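PDB 7KFL: myosin-17 from Arabidopsis thaliana, which is a plant class XI myosin motor, whose globular tail is a cargo-binding domain that probably links cargo to movement along actin. Local coordinates for residues 8-11 with 12-16; 37-40 with 41-45; 75-78 with 79-82. All blocks are in the same frame, centred on the assembly; numbering follows the deposited sequence.

Contact 1 of 3, residues 8-11 with 12-16; sequences QQEN and QDLLV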
ATOM      1  N   GLN A   8      39.961   8.085  -0.107  1.00 89.12           N
ATOM      2  CA  GLN A   8      38.699   7.333  -0.352  1.00 86.35           C
ATOM      3  C   GLN A   8      37.761   7.487   0.853  1.00 84.12           C
ATOM      4  O   GLN A   8      36.556   7.691   0.618  1.00 82.49           O
ATOM      5  CB  GLN A   8      38.978   5.860  -0.667  1.00 86.19           C
ATOM      6  CG  GLN A   8      39.357   5.618  -2.122  1.00 86.67           C
ATOM      7  CD  GLN A   8      39.407   4.151  -2.479  1.00 87.78           C
ATOM      8  OE1 GLN A   8      38.538   3.369  -2.096  1.00 88.34           O
ATOM      9  NE2 GLN A   8      40.425   3.764  -3.233  1.00 88.20           N
ATOM     10  N   GLN A   9      38.277   7.401   2.086  1.00 82.59           N
ATOM     11  CA  GLN A   9      37.472   7.607   3.322  1.00 81.70           C
ATOM     12  C   GLN A   9      36.988   9.063   3.373  1.00 81.01           C
ATOM     13  O   GLN A   9      35.810   9.272   3.718  1.00 79.36           O
ATOM     14  CB  GLN A   9      38.249   7.260   4.596  1.00 82.28           C
ATOM     15  CG  GLN A   9      37.498   7.658   5.865  1.00 83.01           C
ATOM     16  CD  GLN A   9      38.018   7.026   7.134  1.00 83.73           C
ATOM     17  OE1 GLN A   9      38.967   6.245   7.130  1.00 83.62           O
ATOM     18  NE2 GLN A   9      37.387   7.370   8.246  1.00 83.74           N
ATOM     19  N   GLU A  10      37.868  10.022   3.058  1.00 81.53           N
ATOM     20  CA  GLU A  10      37.544  11.475   3.012  1.00 81.27           C
ATOM     21  C   GLU A  10      36.375  11.697   2.045  1.00 78.89           C
ATOM     22  O   GLU A  10      35.429  12.412   2.425  1.00 78.45           O
ATOM     23  CB  GLU A  10      38.769  12.306   2.611  1.00 82.88           C
ATOM     24  CG  GLU A  10      38.422  13.620   1.921  1.00 84.30           C
ATOM     25  CD  GLU A  10      39.596  14.549   1.654  1.00 85.52           C
ATOM     26  OE1 GLU A  10      40.562  14.109   0.997  1.00 85.41           O
ATOM     27  OE2 GLU A  10      39.537  15.716   2.096  1.00 86.62           O
ATOM     28  N   ASN A  11      36.454  11.107   0.846  1.00 76.91           N
ATOM     29  CA  ASN A  11      35.438  11.234  -0.237  1.00 75.55           C
ATOM     30  C   ASN A  11      34.103  10.635   0.222  1.00 73.58           C
ATOM     31  O   ASN A  11      33.058  11.249  -0.056  1.00 72.28           O
ATOM     32  CB  ASN A  11      35.907  10.572  -1.536  1.00 75.61           C
ATOM     33  CG  ASN A  11      36.956  11.380  -2.272  1.00 75.94           C
ATOM     34  OD1 ASN A  11      37.223  12.527  -1.923  1.00 75.82           O
ATOM     35  ND2 ASN A  11      37.553  10.790  -3.295  1.00 75.95           N
ATOM     36  N   GLN A  12      34.141   9.474   0.882  1.00 72.81           N
ATOM     37  CA  GLN A  12      32.943   8.765   1.409  1.00 71.64           C
ATOM     38  C   GLN A  12      32.334   9.582   2.555  1.00 71.35           C
ATOM     39  O   GLN A  12      31.097   9.721   2.574  1.00 71.49           O
ATOM     40  CB  GLN A  12      33.312   7.344   1.842  1.00 71.26           C
ATOM     41  CG  GLN A  12      33.642   6.427   0.670  1.00 70.74           C
ATOM     42  CD  GLN A  12      34.315   5.143   1.089  1.00 70.25           C
ATOM     43  OE1 GLN A  12      34.237   4.721   2.241  1.00 69.77           O
ATOM     44  NE2 GLN A  12      34.983   4.502   0.143  1.00 70.33           N
ATOM     45  N   ASP A  13      33.173  10.106   3.457  1.00 71.43           N
ATOM     46  CA  ASP A  13      32.767  11.007   4.574  1.00 71.90           C
ATOM     47  C   ASP A  13      32.033  12.231   4.008  1.00 70.58           C
ATOM     48  O   ASP A  13      31.074  12.694   4.655  1.00 70.24           O
ATOM     49  CB  ASP A  13      33.967  11.448   5.421  1.00 73.61           C
ATOM     50  CG  ASP A  13      34.237  10.577   6.638  1.00 74.84           C
ATOM     51  OD1 ASP A  13      33.267  10.231   7.342  1.00 75.28           O
ATOM     52  OD2 ASP A  13      35.418  10.256   6.877  1.00 76.58           O
ATOM     53  N   LEU A  14      32.477  12.729   2.850  1.00 69.72           N
ATOM     54  CA  LEU A  14      31.898  13.911   2.157  1.00 69.31           C
ATOM     55  C   LEU A  14      30.488  13.586   1.645  1.00 67.45           C
ATOM     56  O   LEU A  14      29.570  14.373   1.937  1.00 68.26           O
ATOM     57  CB  LEU A  14      32.820  14.329   1.004  1.00 70.26           C
ATOM     58  CG  LEU A  14      33.567  15.652   1.182  1.00 71.91           C
ATOM     59  CD1 LEU A  14      32.599  16.826   1.208  1.00 72.45           C
ATOM     60  CD2 LEU A  14      34.433  15.636   2.434  1.00 72.77           C
ATOM     61  N   LEU A  15      30.331  12.481   0.907  1.00 65.74           N
ATOM     62  CA  LEU A  15      29.042  12.054   0.296  1.00 64.42           C
ATOM     63  C   LEU A  15      28.005  11.831   1.402  1.00 63.68           C
ATOM     64  O   LEU A  15      26.878  12.330   1.251  1.00 62.46           O
ATOM     65  CB  LEU A  15      29.252  10.779  -0.531  1.00 63.89           C
ATOM     66  CG  LEU A  15      28.041  10.301  -1.337  1.00 63.38           C
ATOM     67  CD1 LEU A  15      27.583  11.360  -2.330  1.00 63.76           C
ATOM     68  CD2 LEU A  15      28.350   9.001  -2.062  1.00 63.05           C
ATOM     69  N   VAL A  16      28.386  11.122   2.472  1.00 64.47           N
ATOM     70  CA  VAL A  16      27.518  10.830   3.654  1.00 65.32           C
ATOM     71  C   VAL A  16      26.946  12.148   4.186  1.00 66.35           C
ATOM     72  O   VAL A  16      25.741  12.178   4.500  1.00 66.73           O
ATOM     73  CB  VAL A  16      28.281  10.059   4.751  1.00 65.72           C
ATOM     74  CG1 VAL A  16      27.568  10.109   6.098  1.00 65.70           C
ATOM     75  CG2 VAL A  16      28.539   8.616   4.344  1.00 65.21           C
TER

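Contact 2 of 3, residues 37-40 with 41-45; sequences YKCL and LHWRS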
ATOM      1  N   TYR A  37      24.745   8.328  -7.497  1.00 58.19           N
ATOM      2  CA  TYR A  37      25.012   7.587  -8.759  1.00 58.47           C
ATOM      3  C   TYR A  37      26.260   8.144  -9.455  1.00 59.99           C
ATOM      4  O   TYR A  37      27.113   7.341  -9.878  1.00 61.30           O
ATOM      5  CB  TYR A  37      23.810   7.661  -9.702  1.00 58.21           C
ATOM      6  CG  TYR A  37      24.009   6.935 -11.008  1.00 57.99           C
ATOM      7  CD1 TYR A  37      24.192   5.563 -11.037  1.00 57.77           C
ATOM      8  CD2 TYR A  37      24.023   7.615 -12.216  1.00 58.74           C
ATOM      9  CE1 TYR A  37      24.383   4.883 -12.228  1.00 58.51           C
ATOM     10  CE2 TYR A  37      24.210   6.951 -13.418  1.00 59.12           C
ATOM     11  CZ  TYR A  37      24.390   5.579 -13.424  1.00 58.98           C
ATOM     12  OH  TYR A  37      24.574   4.912 -14.598  1.00 60.18           O
ATOM     13  N   LYS A  38      26.358   9.472  -9.566  1.00 61.50           N
ATOM     14  CA  LYS A  38      27.419  10.177 -10.337  1.00 62.40           C
ATOM     15  C   LYS A  38      28.781  10.002  -9.655  1.00 61.90           C
ATOM     16  O   LYS A  38      29.757   9.714 -10.375  1.00 62.57           O
ATOM     17  CB  LYS A  38      27.056  11.652 -10.512  1.00 63.51           C
ATOM     18  CG  LYS A  38      25.945  11.896 -11.519  1.00 64.90           C
ATOM     19  CD  LYS A  38      25.768  13.344 -11.887  1.00 66.44           C
ATOM     20  CE  LYS A  38      24.840  13.523 -13.067  1.00 67.57           C
ATOM     21  NZ  LYS A  38      24.376  14.923 -13.174  1.00 69.09           N
ATOM     22  N   CYS A  39      28.847  10.174  -8.331  1.00 60.82           N
ATOM     23  CA  CYS A  39      30.060   9.916  -7.507  1.00 60.87           C
ATOM     24  C   CYS A  39      30.578   8.497  -7.774  1.00 61.21           C
ATOM     25  O   CYS A  39      31.779   8.353  -8.080  1.00 62.23           O
ATOM     26  CB  CYS A  39      29.773  10.083  -6.019  1.00 59.73           C
ATOM     27  SG  CYS A  39      29.452  11.799  -5.542  1.00 59.35           S
ATOM     28  N   LEU A  40      29.697   7.497  -7.673  1.00 60.91           N
ATOM     29  CA  LEU A  40      30.033   6.062  -7.865  1.00 61.59           C
ATOM     30  C   LEU A  40      30.508   5.840  -9.306  1.00 62.23           C
ATOM     31  O   LEU A  40      31.414   5.002  -9.507  1.00 62.35           O
ATOM     32  CB  LEU A  40      28.806   5.199  -7.546  1.00 61.54           C
ATOM     33  CG  LEU A  40      28.279   5.273  -6.110  1.00 61.41           C
ATOM     34  CD1 LEU A  40      27.106   4.324  -5.926  1.00 60.98           C
ATOM     35  CD2 LEU A  40      29.370   4.969  -5.092  1.00 61.68           C
ATOM     36  N   LEU A  41      29.918   6.564 -10.262  1.00 62.36           N
ATOM     37  CA  LEU A  41      30.278   6.498 -11.706  1.00 63.31           C
ATOM     38  C   LEU A  41      31.631   7.191 -11.915  1.00 64.05           C
ATOM     39  O   LEU A  41      32.471   6.638 -12.656  1.00 64.56           O
ATOM     40  CB  LEU A  41      29.166   7.156 -12.530  1.00 63.63           C
ATOM     41  CG  LEU A  41      28.990   6.629 -13.954  1.00 64.52           C
ATOM     42  CD1 LEU A  41      28.534   5.176 -13.951  1.00 64.49           C
ATOM     43  CD2 LEU A  41      28.001   7.490 -14.725  1.00 65.02           C
ATOM     44  N   HIS A  42      31.834   8.341 -11.260  1.00 64.26           N
ATOM     45  CA  HIS A  42      33.086   9.147 -11.287  1.00 64.69           C
ATOM     46  C   HIS A  42      34.245   8.319 -10.718  1.00 64.62           C
ATOM     47  O   HIS A  42      35.271   8.183 -11.418  1.00 65.08           O
ATOM     48  CB  HIS A  42      32.878  10.468 -10.525  1.00 65.09           C
ATOM     49  CG  HIS A  42      34.045  11.397 -10.575  1.00 65.82           C
ATOM     50  ND1 HIS A  42      34.455  12.011 -11.745  1.00 66.25           N
ATOM     51  CD2 HIS A  42      34.881  11.834  -9.606  1.00 65.54           C
ATOM     52  CE1 HIS A  42      35.500  12.775 -11.495  1.00 66.51           C
ATOM     53  NE2 HIS A  42      35.779  12.685 -10.189  1.00 66.15           N
ATOM     54  N   TRP A  43      34.073   7.770  -9.510  1.00 64.20           N
ATOM     55  CA  TRP A  43      35.105   6.999  -8.764  1.00 64.11           C
ATOM     56  C   TRP A  43      35.266   5.585  -9.342  1.00 64.43           C
ATOM     57  O   TRP A  43      36.250   4.916  -8.970  1.00 63.19           O
ATOM     58  CB  TRP A  43      34.760   6.937  -7.270  1.00 63.59           C
ATOM     59  CG  TRP A  43      34.639   8.272  -6.601  1.00 63.90           C
ATOM     60  CD1 TRP A  43      35.316   9.416  -6.910  1.00 64.32           C
ATOM     61  CD2 TRP A  43      33.800   8.596  -5.477  1.00 63.97           C
ATOM     62  NE1 TRP A  43      34.947  10.431  -6.068  1.00 64.50           N
ATOM     63  CE2 TRP A  43      34.021   9.957  -5.178  1.00 64.26           C
ATOM     64  CE3 TRP A  43      32.884   7.875  -4.702  1.00 63.70           C
ATOM     65  CZ2 TRP A  43      33.357  10.605  -4.136  1.00 64.53           C
ATOM     66  CZ3 TRP A  43      32.231   8.514  -3.672  1.00 63.71           C
ATOM     67  CH2 TRP A  43      32.466   9.862  -3.394  1.00 64.48           C
ATOM     68  N   ARG A  44      34.335   5.148 -10.198  1.00 66.04           N
ATOM     69  CA  ARG A  44      34.278   3.777 -10.776  1.00 66.96           C
ATOM     70  C   ARG A  44      34.105   2.764  -9.635  1.00 65.31           C
ATOM     71  O   ARG A  44      34.758   1.710  -9.674  1.00 65.74           O
ATOM     72  CB  ARG A  44      35.527   3.498 -11.622  1.00 69.26           C
ATOM     73  CG  ARG A  44      35.758   4.502 -12.742  1.00 71.90           C
ATOM     74  CD  ARG A  44      37.112   4.337 -13.409  1.00 74.33           C
ATOM     75  NE  ARG A  44      37.277   3.033 -14.045  1.00 76.54           N
ATOM     76  CZ  ARG A  44      36.943   2.735 -15.302  1.00 77.65           C
ATOM     77  NH1 ARG A  44      36.410   3.648 -16.100  1.00 77.96           N
ATOM     78  NH2 ARG A  44      37.144   1.509 -15.759  1.00 77.59           N
ATOM     79  N   SER A  45      33.236   3.080  -8.666  1.00 64.18           N
ATOM     80  CA  SER A  45      32.973   2.280  -7.440  1.00 63.36           C
ATOM     81  C   SER A  45      32.211   0.994  -7.787  1.00 62.73           C
ATOM     82  O   SER A  45      32.231   0.058  -6.965  1.00 62.18           O
ATOM     83  CB  SER A  45      32.222   3.087  -6.413  1.00 63.00           C
ATOM     84  OG  SER A  45      33.030   4.134  -5.903  1.00 63.57           O
TER

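Contact 3 of 3, residues 75-78 with 79-82; sequences AYWL and SNSA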
ATOM      1  N   ALA A  75       9.164   8.932   2.917  1.00 49.50           N
ATOM      2  CA  ALA A  75       8.658   9.386   1.598  1.00 49.49           C
ATOM      3  C   ALA A  75       9.834   9.878   0.746  1.00 49.22           C
ATOM      4  O   ALA A  75       9.872   9.559  -0.464  1.00 48.57           O
ATOM      5  CB  ALA A  75       7.615  10.462   1.786  1.00 49.60           C
ATOM      6  N   TYR A  76      10.762  10.608   1.374  1.00 49.25           N
ATOM      7  CA  TYR A  76      12.000  11.152   0.756  1.00 49.23           C
ATOM      8  C   TYR A  76      12.856  10.002   0.218  1.00 48.78           C
ATOM      9  O   TYR A  76      13.230  10.029  -0.970  1.00 48.10           O
ATOM     10  CB  TYR A  76      12.789  11.989   1.768  1.00 49.64           C
ATOM     11  CG  TYR A  76      14.039  12.619   1.208  1.00 50.32           C
ATOM     12  CD1 TYR A  76      13.967  13.706   0.350  1.00 51.12           C
ATOM     13  CD2 TYR A  76      15.295  12.128   1.525  1.00 49.86           C
ATOM     14  CE1 TYR A  76      15.109  14.290  -0.177  1.00 51.10           C
ATOM     15  CE2 TYR A  76      16.448  12.699   1.007  1.00 50.31           C
ATOM     16  CZ  TYR A  76      16.355  13.784   0.153  1.00 50.86           C
ATOM     17  OH  TYR A  76      17.485  14.351  -0.363  1.00 51.05           O
ATOM     18  N   TRP A  77      13.144   9.015   1.073  1.00 48.81           N
ATOM     19  CA  TRP A  77      14.070   7.890   0.765  1.00 48.42           C
ATOM     20  C   TRP A  77      13.381   6.828  -0.100  1.00 47.79           C
ATOM     21  O   TRP A  77      14.109   6.051  -0.742  1.00 47.09           O
ATOM     22  CB  TRP A  77      14.667   7.301   2.049  1.00 48.19           C
ATOM     23  CG  TRP A  77      15.841   8.089   2.537  1.00 48.41           C
ATOM     24  CD1 TRP A  77      15.984   8.710   3.743  1.00 48.69           C
ATOM     25  CD2 TRP A  77      17.034   8.383   1.791  1.00 48.44           C
ATOM     26  NE1 TRP A  77      17.193   9.349   3.809  1.00 49.03           N
ATOM     27  CE2 TRP A  77      17.858   9.168   2.625  1.00 48.69           C
ATOM     28  CE3 TRP A  77      17.489   8.053   0.509  1.00 48.60           C
ATOM     29  CZ2 TRP A  77      19.109   9.623   2.212  1.00 49.16           C
ATOM     30  CZ3 TRP A  77      18.727   8.500   0.103  1.00 48.52           C
ATOM     31  CH2 TRP A  77      19.524   9.274   0.946  1.00 48.93           C
ATOM     32  N   LEU A  78      12.048   6.797  -0.138  1.00 48.03           N
ATOM     33  CA  LEU A  78      11.300   5.959  -1.113  1.00 49.40           C
ATOM     34  C   LEU A  78      11.572   6.487  -2.526  1.00 50.61           C
ATOM     35  O   LEU A  78      11.989   5.688  -3.387  1.00 50.16           O
ATOM     36  CB  LEU A  78       9.801   5.984  -0.803  1.00 49.39           C
ATOM     37  CG  LEU A  78       8.944   5.149  -1.754  1.00 49.49           C
ATOM     38  CD1 LEU A  78       8.975   3.683  -1.358  1.00 49.61           C
ATOM     39  CD2 LEU A  78       7.515   5.663  -1.800  1.00 49.87           C
ATOM     40  N   SER A  79      11.349   7.787  -2.742  1.00 52.87           N
ATOM     41  CA  SER A  79      11.519   8.475  -4.050  1.00 54.25           C
ATOM     42  C   SER A  79      12.972   8.356  -4.528  1.00 54.39           C
ATOM     43  O   SER A  79      13.175   8.104  -5.731  1.00 55.53           O
ATOM     44  CB  SER A  79      11.087   9.912  -3.967  1.00 55.58           C
ATOM     45  OG  SER A  79      10.972  10.476  -5.265  1.00 57.00           O
ATOM     46  N   ASN A  80      13.937   8.509  -3.615  1.00 53.45           N
ATOM     47  CA  ASN A  80      15.394   8.463  -3.918  1.00 53.07           C
ATOM     48  C   ASN A  80      15.828   7.025  -4.226  1.00 52.64           C
ATOM     49  O   ASN A  80      16.530   6.828  -5.238  1.00 52.58           O
ATOM     50  CB  ASN A  80      16.232   9.057  -2.784  1.00 53.36           C
ATOM     51  CG  ASN A  80      16.443  10.546  -2.953  1.00 53.88           C
ATOM     52  OD1 ASN A  80      17.252  10.965  -3.777  1.00 55.06           O
ATOM     53  ND2 ASN A  80      15.708  11.349  -2.201  1.00 54.04           N
ATOM     54  N   SER A  81      15.443   6.062  -3.383  1.00 51.82           N
ATOM     55  CA  SER A  81      15.796   4.627  -3.532  1.00 51.27           C
ATOM     56  C   SER A  81      15.280   4.107  -4.877  1.00 50.91           C
ATOM     57  O   SER A  81      16.050   3.428  -5.581  1.00 51.63           O
ATOM     58  CB  SER A  81      15.265   3.809  -2.389  1.00 50.89           C
ATOM     59  OG  SER A  81      15.743   4.312  -1.152  1.00 51.63           O
ATOM     60  N   ALA A  82      14.027   4.423  -5.212  1.00 50.72           N
ATOM     61  CA  ALA A  82      13.359   4.008  -6.468  1.00 52.03           C
ATOM     62  C   ALA A  82      14.173   4.504  -7.671  1.00 52.61           C
ATOM     63  O   ALA A  82      14.433   3.690  -8.576  1.00 52.44           O
ATOM     64  CB  ALA A  82      11.939   4.523  -6.497  1.00 52.22           C
TER
HETATM   65  O   HOH W   1      17.039  14.374  -2.921  1.00 45.62           O

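Contact 1 of 3, residues 8-11 with 12-16
N11 O takes two amides from the following turn: L15 N at 3.1 Å, in a nearly straight bond (159°), and L14 N at 3.3 Å from N11 O, bent enough to be weak. L14 N makes its better bond with E10 O, at 3.0 Å. The shortest of the set runs from D13 N to Q9 O, 2.8 Å, and Q12 N is bonded to Q8 O in the same i to i+4 manner. On the outer surface Q9 and D13 lie side by side and point the same way, amide and carboxylate planes 40° apart. Q9 meets the carboxylate through its aliphatic part, CG lying 3.5 Å from D13 OD2. Q9 CG stands anti to its own nitrogen (chi1 172°), which carries the extended chain along that flank. The other carboxylate oxygen, D13 OD1, forms a salt bridge with R56, which links helix 4-20 to helix 53-65. All this belongs to the middle of helix 4-20, an uninterrupted alpha-helix near the N-terminal end of the chain and well away from its centre. Q12 passes beside the carbonyl of Q8, its CG 3.2 Å from Q8 O, and the same side chain rests on T51, S52, V53 and R56. L14 sends CD2 to 3.4 Å from E10 O on a more exposed side, where its side chain also meets L129. N11 and L15 face helix 31-43, N11 packing on W43 and L15 on V35 and C39.

Contact 2 of 3, residues 37-40 with 41-45
C39 and W43 meet one helical turn apart, with the methylene of the cysteine over the face of the indole. C39 CB stands 3.8 Å from the centroid of the W43 six-membered ring and 15° off its normal, a CH-pi contact. The sulfur is less squarely placed: C39 SG is 4.6 Å from that centroid and oblique to the ring, a looser sulfur-aromatic contact. W43 CG lies beside its backbone N (chi1 -59°), which swings the indole back along the preceding turn and lays it across the C39 carbonyl; C39 O sits 3.1 Å from the ring plane, toward the rim. That same oxygen accepts W43 N at 2.8 Å, with the donor nearly along the C=O axis, so it is covered by the ring of the residue it bonds. Y37 and L41 cross obliquely instead, Y37 CE2 meeting L41 CD2 at 4.0 Å, while L41 CD1 lies near the phenol oxygen, which is bonded to T91. At the C-terminal end R44 has positive phi (62°), and S45 N reaches L40 O at 2.8 Å in the carbonyl plane. With the weak bond from R44 N to L41 O, this makes a Schellman motif. The reversal brings S45 CB within 3.7 Å of L40 CD2, a van der Waals contact across the turn. The C-terminal half of helix 31-43 thus lies among several neighbours: L40 and S45 pack on helix 53-65, C39 and W43 on helix 4-20, and Y37 on helix 71-89, while H42 stacks on F131 of a loop.

Contact 3 of 3, residues 75-78 with 79-82
The backbone of 75-82 is regular alpha-helix, each amide from S79 to A82 bonded to the carbonyl four residues earlier, as A82 N is to L78 O at 3.0 Å. Y76 O carries an extra bond. It accepts N80 N at 3.1 Å and also the side-chain amide, N80 ND2, likewise 3.1 Å away; the latter donor stands 50° out of the carbonyl plane, above it. The side chain of N80 therefore bends back on its own helix, and its nitrogen comes to rest over the centre of the Y76 ring, 3.4 Å above the plane of that ring. Ring and amide planes are 55° apart, so the two groups do not stack flat; only the nitrogen end is laid on the face. Y76 has CG anti to the backbone N (chi1 -178°), which stands the phenol alongside the next turn to receive it. A water donates to Y76 OH at 2.6 Å and weakly accepts from N80 ND2, joining the two polar ends; Y76 OH also bonds L23 N. Nearer the backbone, N80 CB leans obliquely against the indole of W77, CB to CE3 of W77 3.7 Å. W77 continues onto helix 53-65 and helix 150-186, and L78 packs on the latter. S79 OG is bonded to N232 O, tying the helix to the loop before helix 236-260. N80 is buried, and both ends of its amide find partners: OD1 takes A33 N at the start of helix 31-43, and ND2 serves Y76 O and, weakly, the water. These bonds would fix the rotation of the amide, with the Y76 ring packed against its nitrogen.

In the fold
The three contacts lie on three of the first four helices, 4-20, 31-43 and 71-89, in the N-terminal part of a largely helical chain, and none spans more than about a turn. Contacts 1 and 2 touch directly: N11 CB meets W43 CZ2 at 3.6 Å and L15 CD1 meets C39 SG at 3.7 Å, so helices 4-20 and 31-43 pack through them. All three contacts also have side chains on helix 53-65. Contact 1 is at the surface, contact 2 partly buried and contact 3 buried. Chemistry follows position: charged and amide side chains in contact 1, aromatic and sulfur packing beside a helix end in contact 2, buried hydrogen bonding in contact 3.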